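Local coordinates for putative secreted endoglycosylceramidase (Rhodococcus hoagii, PDB 6JYZ), which probably cleaves the O-glycosidic bond that joins the sugar part to ceramide in galactosylceramide-type glycolipids, as a glycoside hydrolase of family 5, at residues G382-I387 with G400-L405; A75-D80 with W360-A365; D235-F240 with A275-H280; H196-W201 with I245-Q250; P442-V447 with V452-V457. All blocks are in the same frame, centred on the assembly; numbering follows the deposited sequence.

Interaction 1 (G382-I387 with G400-L405); sequences GNLNRI and GFAEQL
Leu384 pushes its forked tip between Ala402 and Leu405 on one side of the helix at 400-405. Its CG stands anti to the backbone N (chi1 177°), which carries the branch from the loop to the helix and turns both methyls to it. CD1 rests on Ala402 CB at 3.7 Å, and CD2 meets Leu405 CD1 at 3.9 Å, the two leucines reaching toward each other tip to tip. A small residue suits position 402, where the helix comes within 6.1 Å of the loop, measured between Leu384 CA and Ala402 CA. One helical turn before Leu405, Phe401 lies with CG beside its own backbone N (chi1 -69°) and turns its ring edge to the loop. There the carbonyl oxygen of Asn383 lies in the plane of the ring, 3.3 Å from Phe401 CD2. Asn383 places CB against the same ring atom at 4.1 Å, while its amide turns elsewhere: OD1 accepts from Trp359 NE1 and Ser361 N, and ND2 donates to Trp360 O and Trp332 O. Four bonds thus hold the rotation of the amide, a task suited to asparagine with its paired donor and acceptor. Trp359, from strand 356-359, also packs against Leu384 and Leu405 and meets the Phe401 ring edge-to-face. No hydrogen bond joins the two segments, and buried Asn383 O has no polar partner in the model. The cohesion is therefore mainly apolar, and the slightly positive C-H rim of Phe401 would offer that oxygen weak electrostatic compensation.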
# COMPACT_ATOMS: atom_id res chain seq x y z
N GLY A 382 6.10 -4.65 -15.44
CA GLY A 382 5.90 -5.32 -14.15
C GLY A 382 7.24 -5.68 -13.53
O GLY A 382 8.21 -6.06 -14.20
N ASN A 383 7.32 -5.55 -12.19
CA ASN A 383 8.50 -5.99 -11.44
C ASN A 383 8.22 -7.22 -10.60
O ASN A 383 9.11 -7.63 -9.85
CB ASN A 383 9.09 -4.86 -10.55
CG ASN A 383 8.05 -4.37 -9.54
OD1 ASN A 383 6.91 -4.85 -9.48
ND2 ASN A 383 8.50 -3.43 -8.73
N LEU A 384 7.07 -7.86 -10.78
CA LEU A 384 6.75 -9.06 -10.03
C LEU A 384 6.09 -9.99 -11.02
O LEU A 384 6.67 -11.05 -11.31
CB LEU A 384 5.90 -8.75 -8.78
CG LEU A 384 5.47 -9.98 -7.99
CD1 LEU A 384 6.64 -10.92 -7.65
CD2 LEU A 384 4.74 -9.59 -6.70
N ASN A 385 4.86 -9.75 -11.43
CA ASN A 385 4.29 -10.47 -12.58
C ASN A 385 4.64 -9.72 -13.84
O ASN A 385 4.40 -8.53 -13.93
CB ASN A 385 2.79 -10.54 -12.42
CG ASN A 385 2.46 -11.42 -11.25
OD1 ASN A 385 2.58 -12.67 -11.32
ND2 ASN A 385 2.11 -10.84 -10.09
N ARG A 386 5.24 -10.43 -14.79
CA ARG A 386 5.63 -9.86 -16.05
C ARG A 386 4.49 -10.01 -17.04
O ARG A 386 3.84 -11.08 -17.14
CB ARG A 386 6.73 -10.80 -16.55
CG ARG A 386 7.28 -10.33 -17.90
CD ARG A 386 8.33 -11.30 -18.48
NE ARG A 386 9.50 -11.32 -17.59
CZ ARG A 386 9.84 -12.30 -16.73
NH1 ARG A 386 9.11 -13.39 -16.63
NH2 ARG A 386 10.95 -12.19 -16.04
N ILE A 387 4.13 -8.85 -17.63
CA ILE A 387 3.06 -8.79 -18.64
C ILE A 387 3.75 -8.40 -19.92
O ILE A 387 4.49 -7.42 -20.03
CB ILE A 387 1.94 -7.81 -18.21
CG1 ILE A 387 1.12 -8.45 -17.09
CG2 ILE A 387 1.06 -7.33 -19.39
CD1 ILE A 387 -0.02 -7.55 -16.41
N GLY A 400 14.09 -13.00 -9.61
CA GLY A 400 15.04 -12.45 -8.68
C GLY A 400 14.38 -11.61 -7.56
O GLY A 400 14.89 -11.55 -6.46
N PHE A 401 13.24 -10.94 -7.91
CA PHE A 401 12.51 -10.19 -6.89
C PHE A 401 11.55 -11.14 -6.18
O PHE A 401 11.44 -11.06 -4.97
CB PHE A 401 11.79 -9.02 -7.55
CG PHE A 401 12.70 -7.93 -8.06
CD1 PHE A 401 13.97 -7.70 -7.54
CD2 PHE A 401 12.23 -7.11 -9.07
CE1 PHE A 401 14.75 -6.63 -8.00
CE2 PHE A 401 13.00 -6.02 -9.51
CZ PHE A 401 14.27 -5.81 -8.98
N ALA A 402 10.81 -11.98 -6.94
CA ALA A 402 9.82 -12.87 -6.35
C ALA A 402 10.43 -13.75 -5.26
O ALA A 402 9.75 -13.98 -4.25
CB ALA A 402 9.09 -13.72 -7.36
N GLU A 403 11.68 -14.21 -5.46
CA GLU A 403 12.19 -15.11 -4.44
C GLU A 403 12.43 -14.36 -3.14
O GLU A 403 12.34 -14.96 -2.07
CB GLU A 403 13.42 -15.84 -4.97
CG GLU A 403 14.64 -15.04 -5.25
CD GLU A 403 15.82 -15.90 -5.74
OE1 GLU A 403 15.63 -17.12 -5.96
OE2 GLU A 403 16.91 -15.36 -5.85
N GLN A 404 12.77 -13.07 -3.16
CA GLN A 404 12.87 -12.33 -1.92
C GLN A 404 11.51 -12.09 -1.28
O GLN A 404 11.34 -12.20 -0.06
CB GLN A 404 13.57 -10.98 -2.18
CG GLN A 404 15.01 -11.11 -2.63
CD GLN A 404 15.84 -11.81 -1.58
OE1 GLN A 404 15.71 -11.58 -0.38
NE2 GLN A 404 16.75 -12.62 -2.10
N LEU A 405 10.51 -11.78 -2.10
CA LEU A 405 9.20 -11.47 -1.57
C LEU A 405 8.51 -12.67 -0.95
O LEU A 405 7.68 -12.55 -0.08
CB LEU A 405 8.30 -10.88 -2.65
CG LEU A 405 8.83 -9.58 -3.30
CD1 LEU A 405 7.80 -9.09 -4.31
CD2 LEU A 405 9.15 -8.51 -2.27

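Interaction 2 (A75-D80 with W360-A365); sequences AALGFD and WSWTQA
Trp362 extends the six-membered part of its indole to Leu77 and Phe79, which stand either side of Gly78 in the chain, the glycine of the Schellman motif that ends helix 68-75. The meeting joins two parts of the (beta/alpha)8 barrel of this glycoside hydrolase family: the turn leading into strand 81-86 and the loop that leaves strand 356-359. Leu77 CD1 comes to the indole edge, close to its plane, 3.7 Å from Trp362 CZ3. Phe79 CE2 approaches the same carbon obliquely at 4.0 Å, so one aromatic corner serves both partners. Within the turn, Leu77 CB sits 3.9 Å above the plane of the Phe79 ring, near its rim. Trp362 reaches them because its CG is anti to the backbone N (chi1 -180°), and its NE1 is held by Asp70 OD1 of helix 68-75. With an alanine in place of Trp362, Leu77 and Phe79 would probably face a gap and Asp70 would lose its indole donor. Further out, Ala45 of strand 38-47 touches Phe79, and a cis peptide precedes Ser361, as in many relatives of this enzyme. Gly78, at a positive phi of 93° that suits a residue without CB, closes the turn by giving its N-H to Ala75 O at 3.0 Å.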
# COMPACT_ATOMS: atom_id res chain seq x y z
N ALA A 75 -1.31 -15.75 -2.59
CA ALA A 75 -1.14 -16.68 -1.46
C ALA A 75 -0.01 -17.67 -1.75
O ALA A 75 0.64 -18.12 -0.80
CB ALA A 75 -2.42 -17.39 -1.19
N ALA A 76 0.23 -17.99 -3.04
CA ALA A 76 1.29 -18.93 -3.38
C ALA A 76 2.66 -18.31 -3.26
O ALA A 76 3.68 -19.06 -3.36
CB ALA A 76 0.99 -19.50 -4.75
N LEU A 77 2.79 -16.98 -3.04
CA LEU A 77 4.04 -16.34 -2.66
C LEU A 77 4.09 -16.08 -1.16
O LEU A 77 5.06 -15.42 -0.72
CB LEU A 77 4.23 -15.03 -3.45
CG LEU A 77 4.35 -15.27 -4.93
CD1 LEU A 77 4.16 -13.95 -5.70
CD2 LEU A 77 5.71 -15.86 -5.30
N GLY A 78 3.09 -16.52 -0.42
CA GLY A 78 3.11 -16.36 1.03
C GLY A 78 2.41 -15.08 1.54
O GLY A 78 2.35 -14.89 2.74
N PHE A 79 1.89 -14.25 0.61
CA PHE A 79 1.36 -12.95 1.07
C PHE A 79 0.11 -13.13 1.91
O PHE A 79 -0.74 -13.97 1.62
CB PHE A 79 0.98 -12.15 -0.17
CG PHE A 79 2.10 -11.79 -1.09
CD1 PHE A 79 3.43 -11.96 -0.74
CD2 PHE A 79 1.81 -11.21 -2.33
CE1 PHE A 79 4.46 -11.57 -1.61
CE2 PHE A 79 2.83 -10.86 -3.20
CZ PHE A 79 4.15 -11.01 -2.83
N ASP A 80 -0.00 -12.31 2.96
CA ASP A 80 -1.18 -12.31 3.80
C ASP A 80 -1.87 -10.93 3.88
O ASP A 80 -2.76 -10.77 4.69
CB ASP A 80 -0.90 -12.81 5.23
CG ASP A 80 0.00 -11.89 6.00
OD1 ASP A 80 0.45 -10.86 5.45
OD2 ASP A 80 0.23 -12.20 7.23
N TRP A 360 5.26 -2.57 -4.33
CA TRP A 360 4.68 -1.96 -5.54
C TRP A 360 5.35 -2.69 -6.72
O TRP A 360 6.54 -2.42 -6.93
CB TRP A 360 4.93 -0.44 -5.59
CG TRP A 360 4.20 0.14 -6.76
CD1 TRP A 360 4.62 0.21 -8.07
CD2 TRP A 360 2.81 0.57 -6.75
NE1 TRP A 360 3.60 0.72 -8.85
CE2 TRP A 360 2.48 0.90 -8.07
CE3 TRP A 360 1.86 0.72 -5.75
CZ2 TRP A 360 1.20 1.37 -8.42
CZ3 TRP A 360 0.59 1.14 -6.09
CH2 TRP A 360 0.28 1.47 -7.40
N SER A 361 4.67 -3.53 -7.47
CA SER A 361 3.25 -3.85 -7.37
C SER A 361 3.00 -5.23 -7.95
O SER A 361 3.89 -5.83 -8.60
CB SER A 361 2.42 -2.83 -8.09
OG SER A 361 2.65 -2.92 -9.47
N TRP A 362 1.78 -5.72 -7.78
CA TRP A 362 1.39 -7.04 -8.30
C TRP A 362 1.43 -7.06 -9.80
O TRP A 362 2.05 -7.98 -10.39
CB TRP A 362 0.02 -7.37 -7.74
CG TRP A 362 -0.49 -8.71 -8.20
CD1 TRP A 362 -1.55 -8.94 -9.01
CD2 TRP A 362 0.04 -9.95 -7.78
NE1 TRP A 362 -1.66 -10.30 -9.20
CE2 TRP A 362 -0.72 -10.93 -8.44
CE3 TRP A 362 1.10 -10.34 -6.94
CZ2 TRP A 362 -0.43 -12.30 -8.32
CZ3 TRP A 362 1.41 -11.70 -6.82
CH2 TRP A 362 0.63 -12.64 -7.52
N THR A 363 0.71 -6.14 -10.46
CA THR A 363 0.70 -6.11 -11.94
C THR A 363 0.68 -4.67 -12.40
O THR A 363 0.01 -3.80 -11.79
CB THR A 363 -0.54 -6.79 -12.57
OG1 THR A 363 -1.73 -6.35 -11.95
CG2 THR A 363 -0.51 -8.31 -12.44
N GLN A 364 1.31 -4.40 -13.53
CA GLN A 364 1.20 -3.13 -14.26
C GLN A 364 0.86 -3.50 -15.70
O GLN A 364 1.62 -4.26 -16.30
CB GLN A 364 2.50 -2.37 -14.14
CG GLN A 364 2.41 -1.04 -14.89
CD GLN A 364 3.55 -0.14 -14.54
OE1 GLN A 364 4.49 0.03 -15.33
NE2 GLN A 364 3.45 0.48 -13.38
N ALA A 365 -0.21 -2.91 -16.25
CA ALA A 365 -0.65 -3.22 -17.60
C ALA A 365 0.02 -2.31 -18.60
O ALA A 365 0.71 -1.33 -18.33
CB ALA A 365 -2.12 -2.93 -17.67

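Interaction 3 (D235-F240 with A275-H280); sequences DQIGRF and ALPPRH
Gly238 and Pro277 bring the two backbones within 4.8 Å, measured between their CA atoms, where an extended loop runs over a continuous helix. Glycine suits such closeness: a CB at 238 would point toward the prolines, only about 3.5 Å from Pro277 CB. As it is, Pro277 CB lies 4.1 Å from Gly238 CA, and the neighbouring Ile237 adds its CG2 against Pro277 CG at 4.3 Å. In the (beta/alpha)8 barrel of this family, helix 230-251 belongs to the outer layer, and 275-280 is part of the connection running from helix 268-271 to strand 287-289. The consecutive prolines suit that connection, since their rings stiffen an extended path and present carbon rather than N-H groups to the helix. Pro278 lies across Asp235 at about a right angle, its CG 3.5 Å from Asp235 OD2 and its CD 3.9 Å from Asp235 CA. With chi1 at -160°, Asp235 swings its CG to the side away from its own N, which brings OD2 to Pro278. Its other oxygen, OD1, is hydrogen-bonded to Tyr281 OH. Arg239, one turn along the helix, forms a long salt bridge, NH2 lying 3.8 Å from Asp235 OD1; the charges attract, but no N-H points at the oxygen. On the loop side, Pro277 O is bonded to Tyr321 OH of helix 307-321.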
# COMPACT_ATOMS: atom_id res chain seq x y z
N ASP A 235 0.54 19.89 8.02
CA ASP A 235 -0.60 20.30 8.83
C ASP A 235 -1.90 20.10 8.05
O ASP A 235 -2.88 19.60 8.62
CB ASP A 235 -0.44 21.77 9.28
CG ASP A 235 -1.34 22.00 10.51
OD1 ASP A 235 -2.45 22.22 10.36
OD2 ASP A 235 -0.79 21.83 11.63
N GLN A 236 -2.00 20.55 6.81
CA GLN A 236 -3.26 20.43 6.09
C GLN A 236 -3.59 18.96 5.75
O GLN A 236 -4.79 18.60 5.73
CB GLN A 236 -3.32 21.37 4.88
CG GLN A 236 -2.38 21.01 3.74
CD GLN A 236 -2.29 22.12 2.71
OE1 GLN A 236 -2.92 23.16 2.82
NE2 GLN A 236 -1.50 21.92 1.67
N ILE A 237 -2.58 18.13 5.56
CA ILE A 237 -2.79 16.70 5.39
C ILE A 237 -3.37 16.12 6.69
O ILE A 237 -4.38 15.40 6.67
CB ILE A 237 -1.48 16.03 4.97
CG1 ILE A 237 -1.15 16.43 3.52
CG2 ILE A 237 -1.60 14.49 5.11
CD1 ILE A 237 0.32 16.15 3.15
N GLY A 238 -2.79 16.48 7.85
CA GLY A 238 -3.32 15.97 9.12
C GLY A 238 -4.73 16.46 9.36
O GLY A 238 -5.56 15.70 9.91
N ARG A 239 -5.06 17.69 9.01
CA ARG A 239 -6.41 18.21 9.22
C ARG A 239 -7.42 17.39 8.43
O ARG A 239 -8.50 17.05 8.96
CB ARG A 239 -6.49 19.66 8.77
CG ARG A 239 -7.75 20.37 9.23
CD ARG A 239 -7.84 21.79 8.65
NE ARG A 239 -6.72 22.64 9.09
CZ ARG A 239 -6.73 23.37 10.21
NH1 ARG A 239 -7.73 23.27 11.07
NH2 ARG A 239 -5.68 24.12 10.50
N PHE A 240 -7.09 16.97 7.22
CA PHE A 240 -7.93 16.10 6.45
C PHE A 240 -8.02 14.73 7.15
O PHE A 240 -9.14 14.18 7.29
CB PHE A 240 -7.38 15.93 5.03
CG PHE A 240 -7.89 14.68 4.34
CD1 PHE A 240 -9.26 14.56 4.05
CD2 PHE A 240 -7.06 13.63 4.03
CE1 PHE A 240 -9.79 13.40 3.41
CE2 PHE A 240 -7.57 12.47 3.45
CZ PHE A 240 -8.91 12.34 3.14
N ALA A 275 8.48 16.33 6.93
CA ALA A 275 7.70 16.84 8.07
C ALA A 275 6.56 15.86 8.32
O ALA A 275 6.11 15.15 7.41
CB ALA A 275 7.15 18.20 7.75
N LEU A 276 6.14 15.74 9.55
CA LEU A 276 5.15 14.76 9.99
C LEU A 276 3.80 15.44 10.25
O LEU A 276 3.75 16.46 10.96
CB LEU A 276 5.61 14.05 11.25
CG LEU A 276 6.84 13.18 11.09
CD1 LEU A 276 7.27 12.53 12.35
CD2 LEU A 276 6.63 12.08 10.01
N PRO A 277 2.68 14.92 9.75
CA PRO A 277 1.37 15.39 10.18
C PRO A 277 1.26 15.47 11.70
O PRO A 277 1.60 14.50 12.39
CB PRO A 277 0.38 14.34 9.59
CG PRO A 277 1.14 13.89 8.32
CD PRO A 277 2.58 13.81 8.80
N PRO A 278 0.89 16.60 12.29
CA PRO A 278 0.94 16.73 13.75
C PRO A 278 0.12 15.66 14.44
O PRO A 278 -0.97 15.29 14.02
CB PRO A 278 0.39 18.13 13.95
CG PRO A 278 0.83 18.90 12.69
CD PRO A 278 0.68 17.90 11.58
N ARG A 279 0.69 15.17 15.53
CA ARG A 279 0.12 14.08 16.32
C ARG A 279 -1.28 14.34 16.77
O ARG A 279 -2.07 13.36 16.84
CB ARG A 279 0.85 13.97 17.70
CG ARG A 279 2.24 13.42 17.56
CD ARG A 279 2.78 13.00 18.94
NE ARG A 279 3.10 13.91 20.03
CZ ARG A 279 4.02 13.54 20.93
NH1 ARG A 279 4.59 12.35 20.84
NH2 ARG A 279 4.35 14.35 21.92
N HIS A 280 -1.65 15.57 17.12
CA HIS A 280 -2.97 15.79 17.65
C HIS A 280 -4.04 15.44 16.62
O HIS A 280 -5.18 15.10 16.98
CB HIS A 280 -3.15 17.23 18.15
CG HIS A 280 -3.35 18.27 17.08
ND1 HIS A 280 -2.34 18.94 16.36
CD2 HIS A 280 -4.51 18.75 16.66
CE1 HIS A 280 -2.97 19.82 15.57
NE2 HIS A 280 -4.25 19.67 15.69

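Interaction 4 (H196-W201 with I245-Q250); sequences HLVQTW and IAAIRQ
Trp201 has Ile248 CD1 lying 3.8 Å above its indole plane, displaced toward the rim. The two side chains run side by side and point the same way, so that the CD1 methyl of Ile248 rests near the root of the tryptophan, 4.1 Å from Trp201 CB and the same from CD2. Ile248 has CG1 beside its backbone N (chi1 -76°), and this rotation sends the longer branch along the indole. NE1, at the indole edge, donates to Leu219 O. The Tyr217 ring also meets the indole, the planes at about 65°. The closest side-chain approach is between smaller groups: Val198 CG1 and Ala247 CB are 3.5 Å apart, tighter than ordinary van der Waals contact. Alanine suits a place already this tight. An alanine at Ile248 would probably open a gap above the indole and leave the Trp201 ring less firmly held on that side. The contact couples two neighbouring helices, 193-206 and 230-251, in the outer layer of the (beta/alpha)8 barrel; beneath them, Trp201 packs on Leu122 and Met124 of strand 119-124, while Leu197 and Thr200 touch Trp88 of helix 88-91.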
# COMPACT_ATOMS: atom_id res chain seq x y z
N HIS A 196 -16.71 16.13 0.43
CA HIS A 196 -17.15 15.00 -0.39
C HIS A 196 -16.30 13.75 -0.19
O HIS A 196 -16.83 12.66 -0.08
CB HIS A 196 -17.16 15.36 -1.87
CG HIS A 196 -18.37 16.12 -2.27
ND1 HIS A 196 -18.57 17.46 -2.36
CD2 HIS A 196 -19.46 15.55 -2.79
CE1 HIS A 196 -19.82 17.70 -2.83
NE2 HIS A 196 -20.35 16.53 -3.11
N LEU A 197 -14.97 13.88 -0.20
CA LEU A 197 -14.15 12.70 0.04
C LEU A 197 -14.36 12.16 1.45
O LEU A 197 -14.40 10.93 1.66
CB LEU A 197 -12.65 12.98 -0.24
CG LEU A 197 -11.77 11.76 -0.04
CD1 LEU A 197 -12.26 10.56 -0.88
CD2 LEU A 197 -10.30 12.09 -0.36
N VAL A 198 -14.47 13.04 2.45
CA VAL A 198 -14.73 12.57 3.81
C VAL A 198 -16.02 11.75 3.87
O VAL A 198 -16.04 10.66 4.46
CB VAL A 198 -14.75 13.79 4.76
CG1 VAL A 198 -15.28 13.41 6.13
CG2 VAL A 198 -13.35 14.40 4.91
N GLN A 199 -17.10 12.25 3.25
CA GLN A 199 -18.36 11.51 3.24
C GLN A 199 -18.21 10.23 2.47
O GLN A 199 -18.75 9.19 2.90
CB GLN A 199 -19.43 12.42 2.67
CG GLN A 199 -20.76 11.64 2.45
CD GLN A 199 -21.88 12.54 2.00
OE1 GLN A 199 -21.93 12.99 0.87
NE2 GLN A 199 -22.72 12.84 2.93
N THR A 200 -17.51 10.21 1.34
CA THR A 200 -17.29 8.99 0.58
C THR A 200 -16.54 7.94 1.45
O THR A 200 -16.91 6.76 1.45
CB THR A 200 -16.55 9.30 -0.73
OG1 THR A 200 -17.43 10.09 -1.53
CG2 THR A 200 -16.09 8.05 -1.45
N TRP A 201 -15.52 8.37 2.19
CA TRP A 201 -14.83 7.44 3.08
C TRP A 201 -15.78 6.89 4.13
O TRP A 201 -15.74 5.70 4.43
CB TRP A 201 -13.65 8.13 3.81
CG TRP A 201 -12.31 7.68 3.30
CD1 TRP A 201 -11.27 8.47 2.89
CD2 TRP A 201 -11.85 6.32 3.20
NE1 TRP A 201 -10.19 7.70 2.55
CE2 TRP A 201 -10.52 6.34 2.72
CE3 TRP A 201 -12.45 5.06 3.45
CZ2 TRP A 201 -9.78 5.17 2.48
CZ3 TRP A 201 -11.71 3.92 3.19
CH2 TRP A 201 -10.39 3.97 2.68
N ILE A 245 -11.14 10.52 9.82
CA ILE A 245 -11.22 9.54 10.93
C ILE A 245 -12.53 9.79 11.68
O ILE A 245 -13.21 8.78 12.02
CB ILE A 245 -10.01 9.71 11.86
CG1 ILE A 245 -8.75 9.25 11.15
CG2 ILE A 245 -10.22 8.90 13.16
CD1 ILE A 245 -7.44 9.68 11.85
N ALA A 246 -12.92 11.03 11.96
CA ALA A 246 -14.15 11.21 12.75
C ALA A 246 -15.32 10.68 11.94
O ALA A 246 -16.24 10.06 12.51
CB ALA A 246 -14.35 12.70 13.04
N ALA A 247 -15.38 10.89 10.63
CA ALA A 247 -16.50 10.45 9.82
C ALA A 247 -16.52 8.94 9.76
O ALA A 247 -17.60 8.32 9.83
CB ALA A 247 -16.42 11.07 8.46
N ILE A 248 -15.36 8.30 9.60
CA ILE A 248 -15.26 6.84 9.53
C ILE A 248 -15.70 6.27 10.87
O ILE A 248 -16.44 5.27 10.88
CB ILE A 248 -13.81 6.46 9.19
CG1 ILE A 248 -13.59 6.74 7.69
CG2 ILE A 248 -13.55 5.00 9.51
CD1 ILE A 248 -12.07 6.68 7.27
N ARG A 249 -15.25 6.82 11.99
CA ARG A 249 -15.58 6.17 13.27
C ARG A 249 -17.08 6.27 13.49
O ARG A 249 -17.67 5.30 14.04
CB ARG A 249 -14.83 6.90 14.40
CG ARG A 249 -13.32 6.64 14.38
CD ARG A 249 -13.03 5.19 14.76
NE ARG A 249 -11.57 4.88 14.76
CZ ARG A 249 -10.98 3.94 14.03
NH1 ARG A 249 -11.63 3.18 13.18
NH2 ARG A 249 -9.66 3.78 14.21
N GLN A 250 -17.74 7.33 13.08
CA GLN A 250 -19.20 7.38 13.20
C GLN A 250 -19.85 6.35 12.28
O GLN A 250 -20.81 5.67 12.67
CB GLN A 250 -19.66 8.80 12.87
CG GLN A 250 -21.19 9.00 12.94
CD GLN A 250 -21.71 8.75 14.32
OE1 GLN A 250 -21.17 9.26 15.31
NE2 GLN A 250 -22.78 7.96 14.39

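Interaction 5 (P442-V447 with V452-V457); sequences PQLDTV and VALTRV
Pro442 and Leu454 make the close end of this contact, sliding past each other in opposite directions. Leu454 CD2 lies 4.0 Å from Pro442 CG, and Leu454 CD1 lies against the ring, 4.0 Å from Pro442 CD, while also coming within 3.7 Å of Pro442 O. Leu454 does so at a chi1 of -102°, off the staggered values, which probably reflects the fit against Pro442. Leu444 adds a lighter touch, its CD1 4.3 Å from Leu454 CD1. Tyr436 packs on both Pro442 and Leu444, and Trp461 on Pro442; Leu454, whose branched end suits this mostly apolar meeting, also touches Arg441. The whole contact lies near the surface, and its other end is looser. Thr446 crosses Val452 obliquely with one methyl of each in touch, CG2 to CG2 at 4.0 Å, and Val452 is exposed. Beta-branched residues suit these extended strands. The facing backbones are 8.1 Å apart at Thr446 CA and Val452 CA, and share no hydrogen bond: strand 444-447 pairs with 471-475, whereas 452-457 pairs with 460-467. The pairing is consistent with two sheets packed as a beta sandwich, as expected for the C-terminal domain of such enzymes. Cohesion comes mainly from dispersion and the exclusion of water, and buried Pro442 O, lacking any polar partner in the model, probably exacts a small energetic price.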
# COMPACT_ATOMS: atom_id res chain seq x y z
N PRO A 442 10.24 -27.66 4.84
CA PRO A 442 11.04 -26.90 5.78
C PRO A 442 11.60 -27.89 6.79
O PRO A 442 10.90 -28.82 7.24
CB PRO A 442 10.01 -25.96 6.47
CG PRO A 442 8.92 -25.88 5.51
CD PRO A 442 8.81 -27.24 4.84
N GLN A 443 12.82 -27.65 7.17
CA GLN A 443 13.53 -28.46 8.15
C GLN A 443 13.74 -27.56 9.34
O GLN A 443 14.57 -26.69 9.32
CB GLN A 443 14.81 -29.02 7.53
CG GLN A 443 14.53 -30.01 6.43
CD GLN A 443 13.87 -31.28 6.89
OE1 GLN A 443 13.79 -31.50 8.09
NE2 GLN A 443 13.38 -32.07 5.97
N LEU A 444 12.91 -27.74 10.40
CA LEU A 444 12.82 -26.77 11.48
C LEU A 444 13.19 -27.34 12.84
O LEU A 444 13.00 -28.58 13.01
CB LEU A 444 11.38 -26.25 11.57
CG LEU A 444 10.87 -25.67 10.24
CD1 LEU A 444 9.40 -25.26 10.41
CD2 LEU A 444 11.74 -24.48 9.83
N ASP A 445 13.68 -26.55 13.74
CA ASP A 445 13.82 -26.85 15.16
C ASP A 445 12.78 -26.03 15.88
O ASP A 445 12.77 -24.79 15.80
CB ASP A 445 15.17 -26.39 15.78
CG ASP A 445 15.40 -26.76 17.25
OD1 ASP A 445 14.53 -27.46 17.85
OD2 ASP A 445 16.44 -26.39 17.83
N THR A 446 11.81 -26.67 16.51
CA THR A 446 10.71 -26.03 17.15
C THR A 446 10.74 -26.15 18.67
O THR A 446 10.16 -27.15 19.23
CB THR A 446 9.39 -26.64 16.73
OG1 THR A 446 9.45 -28.09 16.89
CG2 THR A 446 9.12 -26.41 15.27
N VAL A 447 11.23 -25.16 19.38
CA VAL A 447 11.45 -25.25 20.81
C VAL A 447 10.23 -24.74 21.52
O VAL A 447 9.87 -23.55 21.40
CB VAL A 447 12.70 -24.46 21.21
CG1 VAL A 447 12.88 -24.47 22.71
CG2 VAL A 447 13.90 -24.99 20.46
N VAL A 452 2.78 -29.20 16.57
CA VAL A 452 3.26 -28.65 15.32
C VAL A 452 2.66 -29.37 14.12
O VAL A 452 2.70 -30.65 14.14
CB VAL A 452 4.78 -28.70 15.22
CG1 VAL A 452 5.28 -28.52 13.81
CG2 VAL A 452 5.39 -27.62 16.10
N ALA A 453 2.20 -28.69 13.09
CA ALA A 453 1.75 -29.30 11.85
C ALA A 453 2.25 -28.46 10.70
O ALA A 453 2.01 -27.21 10.66
CB ALA A 453 0.25 -29.38 11.78
N LEU A 454 2.94 -29.07 9.75
CA LEU A 454 3.41 -28.44 8.54
C LEU A 454 2.55 -28.98 7.42
O LEU A 454 2.54 -30.21 7.22
CB LEU A 454 4.87 -28.85 8.36
CG LEU A 454 5.98 -27.87 8.72
CD1 LEU A 454 7.36 -28.46 8.40
CD2 LEU A 454 5.85 -26.52 7.98
N THR A 455 1.82 -28.15 6.72
CA THR A 455 0.86 -28.49 5.70
C THR A 455 1.40 -27.96 4.37
O THR A 455 1.64 -26.75 4.20
CB THR A 455 -0.50 -27.85 6.03
OG1 THR A 455 -0.86 -28.47 7.28
CG2 THR A 455 -1.55 -28.12 4.96
N ARG A 456 1.53 -28.82 3.35
CA ARG A 456 1.84 -28.34 2.04
C ARG A 456 0.65 -27.55 1.57
O ARG A 456 -0.52 -27.96 1.71
CB ARG A 456 2.21 -29.44 0.97
CG ARG A 456 2.67 -28.91 -0.38
CD ARG A 456 2.85 -29.92 -1.54
NE ARG A 456 3.85 -30.92 -1.20
CZ ARG A 456 5.16 -30.79 -1.46
NH1 ARG A 456 5.64 -29.67 -1.98
NH2 ARG A 456 6.01 -31.78 -1.22
N VAL A 457 0.99 -26.40 1.05
CA VAL A 457 -0.04 -25.59 0.49
C VAL A 457 0.49 -25.23 -0.87
O VAL A 457 1.68 -25.43 -1.32
CB VAL A 457 -0.46 -24.35 1.37
CG1 VAL A 457 -0.77 -24.81 2.80
CG2 VAL A 457 0.81 -23.38 1.34

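How the interactions relate
Interactions 1 and 2 adjoin, with centres 8 Å apart: Asn385 ND2 reaches Trp362 O at 2.9 Å, and Leu384 CB packs on Ser361 O. Interactions 3 and 4 form a second cluster on the opposite side of the chain's centre; both use helix 230-251, and Phe240 CZ from the former meets Leu197 CD2 from the latter at 3.8 Å. About 31 Å separates the centres of interactions 2 and 3. Interaction 5 stands apart in the C-terminal sandwich, its nearest atoms about 6 Å from interaction 2. In this family the active site lies at the C-terminal ends of the barrel strands, so 360-365, following strand 356-359, is probably nearest to it.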